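Local coordinates for putative lipoprotein (Bacteroides ovatus, PDB 3OQQ) that is of unknown function but is a putative extracellular lipoprotein that binds calcium ions, at residues 123-128 with 331-336; 152-157 with 385-390; 390-395 with 403-408. All blocks are in the same frame, centred on the assembly; numbering follows the deposited sequence.

Interactions 1 and 2 form one buried cluster, their centres about 3 and 4 Å from the centre of the chain and about 6 Å from each other. Two short polar contacts join them: Gln-333 OE1 lies 2.6 Å from Lys-387 NZ, and Thr-126 OG1 lies 2.6 Å from Tyr-154 O. Strand 122-131, which supplies one side of interaction 1, is also the common neighbour of strands 150-161 and 385-388, which meet in interaction 2. Val-390 belongs to both interaction 2 and interaction 3, whose centres are about 14 Å apart. From there the chain runs outward to interaction 3, centred about 17 Å from the centre of the chain, where the side chain of Ala-395 is about 8 Å from a bound calcium ion.

Interaction 1: 123-128 with 331-336; sequences YHNTGV and NRQNFF
The amides of Asn-125 and Gln-333 meet with their planes turned 41° apart, so neither stacks on the other. Asn-125 OD1 lies in the plane of the Gln-333 amide, at its edge beside NE2, whereas NE2 sits above the Asn-125 carbonyl plane, 38° out of it. The pair joins strand 122-131, in an antiparallel beta-sheet region, to strand 333-339 of the six-stranded antiparallel sheet, consistent with two layers packed together. Their nearest CA atoms, those of Asn-125 and Gln-333, are 10.3 Å apart, a spacing bridged by side chains alone.

The bond runs from Gln-333 NE2 to Asn-125 OD1 at 3.0 Å, with an N-H...O angle of 158°. The Asn-125 side chain points toward 331-336, and Gln-333 answers with a chain extended beyond CG. Both residues are buried, and their polar atoms have further partners. Tyr-154 OH bonds to the same Asn-125 OD1, while Gln-333 NE2 also bonds to Leu-326 O in the last turn of helix 314-328. Lys-387 NZ hydrogen-bonds to Gln-333 OE1. That lysine bond is consistent with the amide orientation modelled here, in which two acceptors, Asn-125 OD1 and Gln-333 OE1, stand 3.3 Å apart without a bond.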
# COMPACT_ATOMS: atom_id res chain seq x y z
N TYR A 123 -3.82 -8.78 9.60
CA TYR A 123 -4.08 -8.76 8.18
C TYR A 123 -2.91 -8.07 7.50
O TYR A 123 -2.28 -7.20 8.11
CB TYR A 123 -5.39 -8.03 7.88
CG TYR A 123 -6.61 -8.79 8.31
CD1 TYR A 123 -7.15 -9.79 7.51
CD2 TYR A 123 -7.26 -8.50 9.51
CE1 TYR A 123 -8.29 -10.50 7.90
CE2 TYR A 123 -8.40 -9.19 9.91
CZ TYR A 123 -8.91 -10.20 9.10
OH TYR A 123 -10.03 -10.89 9.49
N HIS A 124 -2.59 -8.45 6.26
CA HIS A 124 -1.45 -7.85 5.58
C HIS A 124 -1.78 -7.57 4.13
O HIS A 124 -2.27 -8.46 3.41
CB HIS A 124 -0.20 -8.78 5.68
CG HIS A 124 1.02 -8.26 4.98
ND1 HIS A 124 1.68 -9.01 4.03
CD2 HIS A 124 1.68 -7.08 5.13
CE1 HIS A 124 2.72 -8.27 3.64
NE2 HIS A 124 2.76 -7.11 4.28
N ASN A 125 -1.48 -6.32 3.68
CA ASN A 125 -1.64 -5.93 2.27
C ASN A 125 -0.44 -5.06 1.84
O ASN A 125 -0.07 -4.11 2.55
CB ASN A 125 -2.98 -5.23 2.00
CG ASN A 125 -3.19 -4.84 0.56
OD1 ASN A 125 -3.27 -3.65 0.22
ND2 ASN A 125 -3.24 -5.81 -0.33
N THR A 126 0.17 -5.40 0.72
CA THR A 126 1.34 -4.69 0.19
C THR A 126 1.21 -4.56 -1.34
O THR A 126 0.50 -5.34 -1.96
CB THR A 126 2.67 -5.36 0.65
OG1 THR A 126 3.78 -4.57 0.21
CG2 THR A 126 2.82 -6.81 0.18
N GLY A 127 1.86 -3.56 -1.90
CA GLY A 127 1.86 -3.31 -3.33
C GLY A 127 2.81 -2.19 -3.69
O GLY A 127 3.52 -1.65 -2.84
N VAL A 128 2.82 -1.84 -4.96
CA VAL A 128 3.63 -0.72 -5.46
C VAL A 128 2.69 0.23 -6.15
O VAL A 128 1.82 -0.20 -6.92
CB VAL A 128 4.87 -1.12 -6.34
CG1 VAL A 128 4.46 -1.73 -7.68
CG2 VAL A 128 5.80 0.10 -6.53
N ASN A 331 -10.50 0.12 -2.09
CA ASN A 331 -10.99 1.49 -2.32
C ASN A 331 -10.81 2.40 -1.11
O ASN A 331 -10.97 3.61 -1.27
CB ASN A 331 -12.44 1.49 -2.76
CG ASN A 331 -12.69 0.67 -4.01
OD1 ASN A 331 -13.40 -0.32 -3.98
ND2 ASN A 331 -12.07 1.06 -5.11
N ARG A 332 -10.46 1.87 0.07
CA ARG A 332 -10.22 2.67 1.28
C ARG A 332 -8.74 3.17 1.34
O ARG A 332 -8.42 4.06 2.13
CB ARG A 332 -10.59 1.87 2.55
CG ARG A 332 -12.07 1.52 2.65
CD ARG A 332 -12.91 2.64 3.17
NE ARG A 332 -14.31 2.25 3.35
CZ ARG A 332 -15.29 3.08 3.69
NH1 ARG A 332 -15.04 4.37 3.90
NH2 ARG A 332 -16.53 2.64 3.81
N GLN A 333 -7.86 2.61 0.50
CA GLN A 333 -6.47 3.02 0.45
C GLN A 333 -6.35 4.06 -0.64
O GLN A 333 -6.06 3.75 -1.78
CB GLN A 333 -5.54 1.82 0.21
CG GLN A 333 -5.86 0.60 1.08
CD GLN A 333 -5.04 -0.59 0.67
OE1 GLN A 333 -4.42 -0.62 -0.40
NE2 GLN A 333 -5.02 -1.61 1.51
N ASN A 334 -6.68 5.30 -0.28
CA ASN A 334 -6.72 6.37 -1.26
C ASN A 334 -5.33 7.04 -1.38
O ASN A 334 -5.08 8.09 -0.80
CB ASN A 334 -7.83 7.38 -0.92
CG ASN A 334 -7.98 8.46 -1.96
OD1 ASN A 334 -7.32 8.44 -2.99
ND2 ASN A 334 -8.84 9.42 -1.73
N PHE A 335 -4.46 6.41 -2.17
CA PHE A 335 -3.12 6.89 -2.46
C PHE A 335 -3.15 8.12 -3.37
O PHE A 335 -4.05 8.28 -4.19
CB PHE A 335 -2.29 5.77 -3.13
CG PHE A 335 -2.02 4.63 -2.19
CD1 PHE A 335 -1.15 4.77 -1.12
CD2 PHE A 335 -2.65 3.41 -2.37
CE1 PHE A 335 -0.92 3.72 -0.23
CE2 PHE A 335 -2.38 2.33 -1.51
CZ PHE A 335 -1.54 2.50 -0.43
N PHE A 336 -2.15 8.99 -3.21
CA PHE A 336 -2.06 10.22 -4.02
C PHE A 336 -0.65 10.76 -4.02
O PHE A 336 0.18 10.38 -3.19
CB PHE A 336 -3.04 11.33 -3.49
CG PHE A 336 -2.80 11.88 -2.10
CD1 PHE A 336 -3.38 11.29 -0.98
CD2 PHE A 336 -2.01 13.01 -1.91
CE1 PHE A 336 -3.18 11.81 0.30
CE2 PHE A 336 -1.81 13.54 -0.63
CZ PHE A 336 -2.38 12.92 0.47

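Interaction 2: 152-157 with 385-390; sequences FEYDLK and GVKLPV
Van der Waals contact carries the meeting of Tyr-154 with Lys-387, whose side chains cross at about a right angle. The aliphatic part of the lysine passes the phenol end of the ring obliquely: CG is 3.7 Å from Tyr-154 CE2, and CD is 3.5 Å from Tyr-154 OH. A bend at chi3 (86°) in the otherwise extended lysine chain carries CE past the hydroxyl, again 3.5 Å from Tyr-154 OH. Looser contact joins Glu-153 to Val-390, where methyl CG2 comes to 4.1 Å from Glu-153 OE1. Val-390 comes from the loop following strand 385-388, its CA 6.3 Å from Glu-153 CA.

No hydrogen bond or salt bridge crosses between 152-157 and 385-390. The Tyr-154 hydroxyl and Lys-387 ammonium turn to the amides of Asn-125 and Gln-333, the ammonium also to Thr-330 OG1. Glu-153 OE2 forms a salt bridge with Arg-183.

Strand 122-131 lies between strands 150-161 and 385-388 and takes up backbone bonds from both: Gly-127 bonds to Tyr-154, and Val-128 to Leu-388. Tyr-154 and Lys-387 thus meet across a central strand, an arrangement typical of residues in next-nearest strands of an antiparallel beta-sheet.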
# COMPACT_ATOMS: atom_id res chain seq x y z
N PHE A 152 6.27 4.24 -5.47
CA PHE A 152 6.49 3.92 -4.07
C PHE A 152 5.85 2.64 -3.69
O PHE A 152 4.76 2.34 -4.13
CB PHE A 152 6.01 5.03 -3.13
CG PHE A 152 4.54 5.38 -3.11
CD1 PHE A 152 4.03 6.35 -3.97
CD2 PHE A 152 3.70 4.84 -2.15
CE1 PHE A 152 2.70 6.74 -3.89
CE2 PHE A 152 2.36 5.22 -2.08
CZ PHE A 152 1.88 6.19 -2.94
N GLU A 153 6.53 1.89 -2.84
CA GLU A 153 6.01 0.64 -2.28
C GLU A 153 5.30 0.92 -1.00
O GLU A 153 5.69 1.80 -0.23
CB GLU A 153 7.14 -0.36 -2.00
CG GLU A 153 8.12 -0.51 -3.14
CD GLU A 153 9.17 -1.59 -2.97
OE1 GLU A 153 9.42 -2.00 -1.81
OE2 GLU A 153 9.72 -2.05 -4.00
N TYR A 154 4.28 0.15 -0.71
CA TYR A 154 3.60 0.34 0.56
C TYR A 154 3.41 -0.98 1.21
O TYR A 154 3.35 -2.01 0.54
CB TYR A 154 2.25 1.06 0.41
CG TYR A 154 1.16 0.19 -0.17
CD1 TYR A 154 0.35 -0.60 0.65
CD2 TYR A 154 0.95 0.14 -1.55
CE1 TYR A 154 -0.67 -1.37 0.12
CE2 TYR A 154 -0.09 -0.63 -2.09
CZ TYR A 154 -0.87 -1.41 -1.25
OH TYR A 154 -1.88 -2.19 -1.76
N ASP A 155 3.21 -0.94 2.52
CA ASP A 155 2.93 -2.13 3.32
C ASP A 155 2.01 -1.75 4.43
O ASP A 155 2.32 -0.85 5.20
CB ASP A 155 4.23 -2.73 3.89
CG ASP A 155 4.03 -4.13 4.41
OD1 ASP A 155 3.40 -4.29 5.48
OD2 ASP A 155 4.49 -5.08 3.74
N LEU A 156 0.88 -2.43 4.50
CA LEU A 156 -0.13 -2.21 5.54
C LEU A 156 -0.35 -3.50 6.32
O LEU A 156 -0.54 -4.55 5.72
CB LEU A 156 -1.46 -1.73 4.92
CG LEU A 156 -1.57 -0.24 4.63
CD1 LEU A 156 -2.55 0.03 3.49
CD2 LEU A 156 -1.98 0.53 5.87
N LYS A 157 -0.32 -3.40 7.67
CA LYS A 157 -0.57 -4.48 8.63
C LYS A 157 -1.55 -3.97 9.66
O LYS A 157 -1.31 -2.94 10.28
CB LYS A 157 0.73 -4.97 9.31
CG LYS A 157 1.42 -6.14 8.67
CD LYS A 157 2.74 -6.46 9.38
CE LYS A 157 3.96 -5.83 8.73
NZ LYS A 157 4.25 -6.37 7.36
N GLY A 385 -2.72 6.82 -12.25
CA GLY A 385 -2.08 5.98 -11.24
C GLY A 385 -2.60 4.56 -11.20
O GLY A 385 -3.79 4.31 -11.42
N VAL A 386 -1.70 3.61 -10.87
CA VAL A 386 -2.02 2.19 -10.75
C VAL A 386 -1.40 1.61 -9.47
O VAL A 386 -0.35 2.07 -9.02
CB VAL A 386 -1.63 1.36 -12.01
CG1 VAL A 386 -2.53 1.68 -13.20
CG2 VAL A 386 -0.16 1.54 -12.38
N LYS A 387 -2.07 0.63 -8.87
CA LYS A 387 -1.61 -0.05 -7.66
C LYS A 387 -1.40 -1.50 -8.03
O LYS A 387 -2.33 -2.21 -8.46
CB LYS A 387 -2.62 0.13 -6.53
CG LYS A 387 -2.14 -0.39 -5.18
CD LYS A 387 -3.12 0.05 -4.10
CE LYS A 387 -4.29 -0.89 -3.93
NZ LYS A 387 -5.18 -0.44 -2.83
N LEU A 388 -0.15 -1.94 -7.91
CA LEU A 388 0.31 -3.22 -8.43
C LEU A 388 0.93 -4.15 -7.38
O LEU A 388 1.36 -3.66 -6.34
CB LEU A 388 1.40 -2.89 -9.51
CG LEU A 388 1.05 -1.81 -10.55
CD1 LEU A 388 2.16 -1.61 -11.53
CD2 LEU A 388 -0.22 -2.16 -11.34
N PRO A 389 1.12 -5.46 -7.68
CA PRO A 389 1.87 -6.33 -6.75
C PRO A 389 3.23 -5.71 -6.44
O PRO A 389 3.84 -5.07 -7.32
CB PRO A 389 1.97 -7.64 -7.52
CG PRO A 389 0.73 -7.65 -8.36
CD PRO A 389 0.67 -6.24 -8.87
N VAL A 390 3.68 -5.83 -5.20
CA VAL A 390 4.85 -5.11 -4.66
C VAL A 390 6.14 -5.33 -5.48
O VAL A 390 6.89 -4.38 -5.68
CB VAL A 390 5.06 -5.34 -3.14
CG1 VAL A 390 5.40 -6.80 -2.83
CG2 VAL A 390 6.10 -4.37 -2.57

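Interaction 3: 390-395 with 403-408; sequences VGTRHA and EAYPDF
Tyr-405 extends its phenol toward the backbone of Arg-393, and the hydroxyl donates a hydrogen bond to Arg-393 O at 2.6 Å. The donor lies in the carbonyl plane, on a lone pair, with a C=O...O angle of 126°. Relative to the tyrosine ring, Arg-393 O lies at the edge, near the ring plane, as expected for a phenol hydrogen bond. The tyrosine takes a conformation with CG anti to its carbonyl carbon (chi1 -70°), which brings the phenol end up to Arg-393.

Thr-392 supplies the second touch on the same hydroxyl. Its methyl CG2 approaches the phenol end obliquely, 3.2 Å from Tyr-405 OH and 3.6 Å from Tyr-405 CZ, a tight fit. The other branch, OG1, bonds to Pro-389 O.

The contact joins the 390-395 connection to the C-terminal end of helix 401-404. Tyr-405 is the first residue to leave helical geometry and opens a type I beta turn, closed by Phe-408 N bonding to Tyr-405 O at 3.1 Å. The turn leads into helix 408-413. Residues 394-395 pair weakly with strand 431-432, and Ala-395 O accepts a bond from Asn-148, a ligand of one calcium ion.

Of the Arg-393 side chain, CB is the atom that reaches the tyrosine, 3.7 Å from Tyr-405 OH. Bent at chi2 (142°), the chain then leads away, and the guanidinium makes a cation-pi contact with Phe-426. Farther along, methyl meets methyl, with Ala-395 CB 4.1 Å from the CB of Ala-404, the last residue of helix 401-404.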
# COMPACT_ATOMS: atom_id res chain seq x y z
N VAL A 390 3.68 -5.83 -5.20
CA VAL A 390 4.85 -5.11 -4.66
C VAL A 390 6.14 -5.33 -5.48
O VAL A 390 6.89 -4.38 -5.68
CB VAL A 390 5.06 -5.34 -3.14
CG1 VAL A 390 5.40 -6.80 -2.83
CG2 VAL A 390 6.10 -4.37 -2.57
N GLY A 391 6.32 -6.53 -6.01
CA GLY A 391 7.51 -6.82 -6.82
C GLY A 391 7.54 -6.20 -8.21
O GLY A 391 8.56 -6.32 -8.89
N THR A 392 6.44 -5.54 -8.66
CA THR A 392 6.39 -5.01 -10.03
C THR A 392 7.41 -3.89 -10.22
O THR A 392 7.44 -2.92 -9.44
CB THR A 392 4.99 -4.56 -10.42
OG1 THR A 392 4.08 -5.60 -10.09
CG2 THR A 392 4.88 -4.21 -11.92
N ARG A 393 8.24 -4.06 -11.26
CA ARG A 393 9.31 -3.11 -11.62
C ARG A 393 8.77 -1.92 -12.39
O ARG A 393 7.87 -2.08 -13.22
CB ARG A 393 10.37 -3.82 -12.49
CG ARG A 393 11.13 -4.88 -11.70
CD ARG A 393 11.37 -6.05 -12.58
NE ARG A 393 12.02 -7.16 -11.89
CZ ARG A 393 11.38 -8.12 -11.22
NH1 ARG A 393 10.07 -8.06 -11.07
NH2 ARG A 393 12.06 -9.13 -10.70
N HIS A 394 9.35 -0.74 -12.18
CA HIS A 394 8.93 0.45 -12.92
C HIS A 394 9.76 0.59 -14.21
O HIS A 394 10.85 0.00 -14.34
CB HIS A 394 8.99 1.73 -12.06
CG HIS A 394 10.37 2.06 -11.58
ND1 HIS A 394 10.95 1.38 -10.54
CD2 HIS A 394 11.27 2.96 -12.07
CE1 HIS A 394 12.17 1.90 -10.39
NE2 HIS A 394 12.39 2.87 -11.27
N ALA A 395 9.25 1.38 -15.15
CA ALA A 395 9.89 1.65 -16.44
C ALA A 395 11.00 2.66 -16.35
O ALA A 395 10.96 3.58 -15.52
CB ALA A 395 8.84 2.18 -17.41
N GLU A 403 5.10 -0.73 -23.38
CA GLU A 403 6.31 -1.36 -23.95
C GLU A 403 7.08 -2.11 -22.87
O GLU A 403 7.61 -3.18 -23.14
CB GLU A 403 7.21 -0.34 -24.66
CG GLU A 403 6.60 0.16 -25.96
CD GLU A 403 7.46 1.04 -26.83
OE1 GLU A 403 8.71 0.97 -26.72
OE2 GLU A 403 6.89 1.80 -27.65
N ALA A 404 7.12 -1.57 -21.63
CA ALA A 404 7.72 -2.25 -20.48
C ALA A 404 6.88 -3.49 -20.12
O ALA A 404 7.44 -4.51 -19.70
CB ALA A 404 7.78 -1.31 -19.28
N TYR A 405 5.52 -3.39 -20.28
CA TYR A 405 4.57 -4.46 -20.00
C TYR A 405 3.72 -4.76 -21.26
O TYR A 405 2.65 -4.16 -21.42
CB TYR A 405 3.69 -4.08 -18.75
CG TYR A 405 4.51 -4.11 -17.49
CD1 TYR A 405 4.72 -5.31 -16.80
CD2 TYR A 405 5.21 -2.98 -17.06
CE1 TYR A 405 5.56 -5.37 -15.69
CE2 TYR A 405 6.08 -3.04 -15.97
CZ TYR A 405 6.25 -4.24 -15.29
OH TYR A 405 7.14 -4.32 -14.25
N PRO A 406 4.17 -5.71 -22.15
CA PRO A 406 3.42 -5.96 -23.41
C PRO A 406 2.01 -6.54 -23.25
O PRO A 406 1.25 -6.51 -24.22
CB PRO A 406 4.32 -6.95 -24.17
CG PRO A 406 5.68 -6.78 -23.57
CD PRO A 406 5.44 -6.47 -22.12
N ASP A 407 1.66 -7.11 -22.09
CA ASP A 407 0.30 -7.64 -21.89
C ASP A 407 -0.62 -6.65 -21.15
O ASP A 407 -1.79 -6.97 -20.91
CB ASP A 407 0.37 -8.95 -21.13
CG ASP A 407 1.02 -10.04 -21.96
OD1 ASP A 407 0.94 -9.96 -23.21
OD2 ASP A 407 1.58 -10.97 -21.37
N PHE A 408 -0.10 -5.44 -20.79
CA PHE A 408 -0.87 -4.42 -20.06
C PHE A 408 -2.15 -4.01 -20.81
O PHE A 408 -3.22 -4.09 -20.21
CB PHE A 408 -0.02 -3.16 -19.77
CG PHE A 408 -0.71 -2.07 -18.96
CD1 PHE A 408 -1.07 -2.29 -17.63
CD2 PHE A 408 -0.98 -0.83 -19.52
CE1 PHE A 408 -1.69 -1.28 -16.88
CE2 PHE A 408 -1.57 0.18 -18.76
CZ PHE A 408 -1.91 -0.04 -17.45